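Local coordinates for cell wall surface anchor family protein (Streptococcus agalactiae serogroup V, PDB 3PF2) that forms the repeating backbone subunit of the type 1 pilus shaft on the cell surface, here as a calcium-binding C-terminal fragment of that major pilin, at residues 202-207 with 236-241; 267-272 with 283-288. All blocks are in the same frame, centred on the assembly; numbering follows the deposited sequence.

Contact 1: 202-207 with 236-241; sequences FDLLAS and QPIKLK
Phe202 and Leu240 grip each other through two backbone hydrogen bonds, Phe202 N to Leu240 O at 2.9 Å and Leu240 N to Phe202 O at 2.7 Å, which makes them an antiparallel hydrogen-bonded pair. A third bond, from Leu204 N to Ile238 O, is almost straight at the hydrogen (178°). Beyond it a water donates to both Leu204 O and Ile238 O, so Ile238 O accepts two hydrogen bonds, one from Leu204 N and one from the water. Strand 239-241 is an outermost strand of the four-stranded antiparallel sheet in the prealbumin-like (Cna-B-type) domain, and strand 201-206 is its neighbour.

Between the hydrogen-bonded positions, Asp203 and Lys239 form a non-hydrogen-bonded pair, their side chains side by side and pointing the same way. Asp203 OD1 rests against the lysine methylenes, 3.3 Å from Lys239 CE, whereas Lys239 NZ stays 4.2 Å from Asp203 OD1, a longer-range attraction suited to this partly exposed face.

The other face is apolar. Leu204 and Ile238 also run alongside each other, with Leu204 CD2 3.8 Å from Ile238 CG2; branched aliphatic side chains suit this buried face. Leu240 and Leu204 both continue onto Ile250 of strand 247-253, while Phe202 meets the ring of Phe248.

Contact 2: 267-272 with 283-288; sequences TYKLKE and DKEIEF
Phe288 lays one face of its ring over the CB of Tyr268, a CH-pi contact in which Tyr268 CB stands 3.9 Å from the centroid of the Phe288 ring. CG of Phe288 sits between its backbone N and carbonyl carbon (chi1 66°), and CZ of the ring comes within 3.5 Å of Tyr268 CB. The two aromatic planes are nearly parallel but slid apart, so they barely overlap; the tyrosine leads away to bond through OH to Ala254 O. Leu270 crosses Phe288 at about a right angle, its CG 3.8 Å from Phe288 CE2. Ile286 lies beside Leu270 on this same face, and both reach Ile314 of strand 312-316; bulky, branched or aromatic groups suit a face that is covered by other strands.

Two antiparallel hydrogen-bonded pairs, Tyr268 with Phe288 and Leu270 with Ile286, join the arms of this beta hairpin. The shortest of their four bonds runs from Leu270 N to Ile286 O, at 2.7 Å.

On the opposite face the residues are charged. Lys269 and Glu287 lie side by side, with Lys269 CE 3.6 Å from Glu287 OE2, while Glu285 crosses the lysine and places OE1 3.6 Å from Lys269 CD. Lys269 NZ is 4.3 Å from Glu287 OE2, beyond a salt bridge, and is instead bonded to Ser207 O. At the margins one water joins Thr267 OG1 to Glu287 OE1, and another accepts from Glu272 N and donates to Lys284 O, linking strand 266-274 to the loop residue Lys284, beyond the last direct bond of the pair, Ile286 N to Leu270 O. The chemistry implies a two-sided hairpin: apolar packing fixes the inner face, while the two glutamates probably stabilise the lysine charge electrostatically without gripping its ammonium group.

Contacts 1 and 2 are successive parts of one four-stranded antiparallel sheet, with centres 9 Å apart, and strands 201-206 and 266-274 are the inner neighbours that join them. Across that seam Asp203 N lies 2.9 Å from Lys271 O, and Leu205 O lies 2.9 Å from Lys269 N, both probable backbone hydrogen bonds. The buried face is also shared: Phe202 touches Leu270 and Ile286, and Leu204 reaches Leu270 and Phe288, so the apolar side chains of both contacts form a continuous layer. Contact 1 closes in the chain before contact 2 opens. Both lie away from the two calcium sites, within the prealbumin-like domain.

Contact 1: 202-207 with 236-241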
# COMPACT_ATOMS: atom_id res chain seq x y z
N PHE A 202 0.45 26.12 -8.72
CA PHE A 202 0.04 25.84 -7.35
C PHE A 202 1.03 24.96 -6.61
O PHE A 202 1.46 23.92 -7.13
CB PHE A 202 -1.34 25.12 -7.31
CG PHE A 202 -2.40 25.79 -8.14
CD1 PHE A 202 -3.33 26.65 -7.54
CD2 PHE A 202 -2.49 25.55 -9.51
CE1 PHE A 202 -4.32 27.27 -8.31
CE2 PHE A 202 -3.46 26.17 -10.28
CZ PHE A 202 -4.38 27.02 -9.68
N ASP A 203 1.38 25.35 -5.38
CA ASP A 203 2.03 24.44 -4.44
C ASP A 203 1.01 23.46 -3.86
O ASP A 203 -0.05 23.87 -3.39
CB ASP A 203 2.65 25.19 -3.26
CG ASP A 203 3.82 26.08 -3.66
OD1 ASP A 203 4.39 25.91 -4.77
OD2 ASP A 203 4.17 26.94 -2.83
N LEU A 204 1.35 22.18 -3.85
CA LEU A 204 0.50 21.16 -3.23
C LEU A 204 0.91 20.95 -1.77
O LEU A 204 2.09 20.67 -1.48
CB LEU A 204 0.55 19.84 -4.00
CG LEU A 204 -0.14 18.63 -3.34
CD1 LEU A 204 -1.67 18.74 -3.35
CD2 LEU A 204 0.32 17.34 -4.01
N LEU A 205 -0.07 21.09 -0.88
CA LEU A 205 0.16 21.03 0.57
C LEU A 205 -0.75 20.01 1.26
O LEU A 205 -1.88 19.75 0.81
CB LEU A 205 -0.09 22.40 1.20
CG LEU A 205 0.53 23.65 0.56
CD1 LEU A 205 0.03 24.91 1.26
CD2 LEU A 205 2.05 23.59 0.58
N ALA A 206 -0.28 19.45 2.37
CA ALA A 206 -1.14 18.71 3.29
C ALA A 206 -2.08 19.68 4.00
O ALA A 206 -1.93 20.91 3.88
CB ALA A 206 -0.30 17.96 4.30
N SER A 207 -3.04 19.14 4.75
CA SER A 207 -4.04 19.97 5.44
C SER A 207 -3.38 20.92 6.45
O SER A 207 -3.89 22.03 6.69
CB SER A 207 -5.10 19.11 6.12
OG SER A 207 -4.54 18.34 7.17
N GLN A 236 11.91 17.63 -3.50
CA GLN A 236 11.44 19.00 -3.69
C GLN A 236 9.91 19.09 -3.59
O GLN A 236 9.23 18.09 -3.82
CB GLN A 236 11.93 19.56 -5.03
CG GLN A 236 13.47 19.70 -5.15
CD GLN A 236 14.08 20.51 -4.02
OE1 GLN A 236 14.90 20.00 -3.26
NE2 GLN A 236 13.69 21.77 -3.91
N PRO A 237 9.37 20.27 -3.24
CA PRO A 237 7.91 20.38 -3.11
C PRO A 237 7.19 20.13 -4.44
O PRO A 237 7.72 20.47 -5.51
CB PRO A 237 7.69 21.82 -2.64
CG PRO A 237 9.04 22.28 -2.12
CD PRO A 237 10.04 21.56 -2.96
N ILE A 238 6.00 19.54 -4.36
CA ILE A 238 5.17 19.33 -5.56
C ILE A 238 4.51 20.65 -5.96
O ILE A 238 3.86 21.30 -5.14
CB ILE A 238 4.12 18.21 -5.35
CG1 ILE A 238 4.81 16.84 -5.30
CG2 ILE A 238 3.04 18.23 -6.46
CD1 ILE A 238 3.96 15.69 -4.87
N LYS A 239 4.69 21.03 -7.21
CA LYS A 239 4.09 22.25 -7.75
C LYS A 239 3.41 21.87 -9.06
O LYS A 239 4.02 21.23 -9.90
CB LYS A 239 5.14 23.34 -7.97
CG LYS A 239 5.96 23.65 -6.72
CD LYS A 239 7.01 24.72 -6.97
CE LYS A 239 7.54 25.29 -5.65
NZ LYS A 239 8.27 24.29 -4.83
N LEU A 240 2.14 22.25 -9.20
CA LEU A 240 1.31 21.86 -10.33
C LEU A 240 0.97 23.08 -11.19
O LEU A 240 1.14 24.21 -10.74
CB LEU A 240 0.03 21.18 -9.85
CG LEU A 240 0.20 19.98 -8.90
CD1 LEU A 240 -1.16 19.49 -8.41
CD2 LEU A 240 0.96 18.86 -9.59
N LYS A 241 0.49 22.83 -12.41
CA LYS A 241 0.25 23.90 -13.38
C LYS A 241 -1.01 23.57 -14.18
O LYS A 241 -1.25 22.42 -14.52
CB LYS A 241 1.48 23.98 -14.29
CG LYS A 241 1.42 24.84 -15.53
CD LYS A 241 2.73 24.72 -16.33
CE LYS A 241 2.66 23.63 -17.41
NZ LYS A 241 4.01 23.15 -17.85
O HOH W 1 4.38 22.11 -2.45

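Contact 2: 267-272 with 283-288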
# COMPACT_ATOMS: atom_id res chain seq x y z
N THR A 267 -8.36 15.94 3.29
CA THR A 267 -8.21 17.29 2.75
C THR A 267 -6.76 17.60 2.42
O THR A 267 -5.85 17.31 3.20
CB THR A 267 -8.75 18.34 3.75
OG1 THR A 267 -10.14 18.11 3.94
CG2 THR A 267 -8.54 19.78 3.21
N TYR A 268 -6.55 18.20 1.25
CA TYR A 268 -5.26 18.77 0.89
C TYR A 268 -5.51 20.21 0.45
O TYR A 268 -6.65 20.64 0.36
CB TYR A 268 -4.62 17.98 -0.26
CG TYR A 268 -4.26 16.55 0.11
CD1 TYR A 268 -3.02 16.24 0.64
CD2 TYR A 268 -5.19 15.52 -0.06
CE1 TYR A 268 -2.69 14.93 0.98
CE2 TYR A 268 -4.87 14.20 0.28
CZ TYR A 268 -3.62 13.92 0.81
OH TYR A 268 -3.27 12.64 1.16
N LYS A 269 -4.44 20.95 0.21
CA LYS A 269 -4.58 22.36 -0.16
C LYS A 269 -3.74 22.70 -1.37
O LYS A 269 -2.69 22.09 -1.60
CB LYS A 269 -4.16 23.25 1.01
CG LYS A 269 -5.04 23.11 2.21
CD LYS A 269 -4.63 24.06 3.32
CE LYS A 269 -5.53 23.82 4.53
NZ LYS A 269 -5.01 24.55 5.73
N LEU A 270 -4.19 23.67 -2.15
CA LEU A 270 -3.34 24.26 -3.19
C LEU A 270 -3.11 25.72 -2.83
O LEU A 270 -4.04 26.41 -2.44
CB LEU A 270 -4.02 24.19 -4.56
CG LEU A 270 -4.31 22.79 -5.13
CD1 LEU A 270 -5.09 22.95 -6.42
CD2 LEU A 270 -3.05 22.03 -5.36
N LYS A 271 -1.86 26.16 -2.90
CA LYS A 271 -1.55 27.58 -2.77
C LYS A 271 -1.19 28.10 -4.15
O LYS A 271 -0.18 27.70 -4.73
CB LYS A 271 -0.39 27.78 -1.81
CG LYS A 271 0.01 29.24 -1.63
CD LYS A 271 1.34 29.34 -0.90
CE LYS A 271 1.81 30.79 -0.83
NZ LYS A 271 3.09 30.88 -0.07
N GLU A 272 -2.01 29.01 -4.68
CA GLU A 272 -1.75 29.57 -5.99
C GLU A 272 -0.60 30.56 -5.89
O GLU A 272 -0.67 31.53 -5.12
CB GLU A 272 -3.00 30.23 -6.56
CG GLU A 272 -2.85 30.63 -8.04
CD GLU A 272 -4.15 31.05 -8.67
OE1 GLU A 272 -5.22 30.78 -8.08
OE2 GLU A 272 -4.12 31.64 -9.78
N ASP A 283 -5.39 35.57 -2.24
CA ASP A 283 -4.68 35.53 -0.96
C ASP A 283 -5.24 34.50 0.02
O ASP A 283 -4.98 34.59 1.22
CB ASP A 283 -4.53 36.92 -0.33
CG ASP A 283 -5.84 37.49 0.19
OD1 ASP A 283 -6.88 36.78 0.19
OD2 ASP A 283 -5.82 38.67 0.62
N LYS A 284 -6.00 33.54 -0.51
CA LYS A 284 -6.46 32.40 0.28
C LYS A 284 -6.13 31.11 -0.45
O LYS A 284 -6.25 31.03 -1.67
CB LYS A 284 -7.97 32.49 0.53
CG LYS A 284 -8.41 33.72 1.34
CD LYS A 284 -8.18 33.49 2.84
CE LYS A 284 -9.21 34.25 3.68
NZ LYS A 284 -8.83 35.68 3.83
N GLU A 285 -5.72 30.10 0.32
CA GLU A 285 -5.43 28.78 -0.23
C GLU A 285 -6.73 28.07 -0.58
O GLU A 285 -7.80 28.41 -0.06
CB GLU A 285 -4.57 27.96 0.74
CG GLU A 285 -3.20 28.62 0.97
CD GLU A 285 -2.24 27.88 1.88
OE1 GLU A 285 -2.69 27.03 2.68
OE2 GLU A 285 -1.02 28.17 1.82
N ILE A 286 -6.62 27.10 -1.47
CA ILE A 286 -7.77 26.37 -2.02
C ILE A 286 -7.76 24.95 -1.46
O ILE A 286 -6.78 24.23 -1.64
CB ILE A 286 -7.65 26.27 -3.56
CG1 ILE A 286 -7.60 27.67 -4.18
CG2 ILE A 286 -8.79 25.39 -4.14
CD1 ILE A 286 -6.64 27.79 -5.33
N GLU A 287 -8.83 24.57 -0.79
CA GLU A 287 -8.93 23.21 -0.26
C GLU A 287 -9.54 22.27 -1.28
O GLU A 287 -10.35 22.69 -2.12
CB GLU A 287 -9.73 23.20 1.05
CG GLU A 287 -9.01 23.91 2.19
CD GLU A 287 -9.66 23.71 3.56
OE1 GLU A 287 -10.73 23.06 3.65
OE2 GLU A 287 -9.08 24.20 4.55
N PHE A 288 -9.14 21.00 -1.24
CA PHE A 288 -9.86 19.96 -1.98
C PHE A 288 -9.81 18.67 -1.21
O PHE A 288 -9.02 18.54 -0.28
CB PHE A 288 -9.29 19.76 -3.40
CG PHE A 288 -7.88 19.22 -3.45
CD1 PHE A 288 -7.65 17.84 -3.62
CD2 PHE A 288 -6.79 20.08 -3.40
CE1 PHE A 288 -6.34 17.32 -3.71
CE2 PHE A 288 -5.47 19.58 -3.48
CZ PHE A 288 -5.24 18.21 -3.65
O HOH W 2 -11.69 20.18 3.24
O HOH W 3 -3.82 30.30 -3.03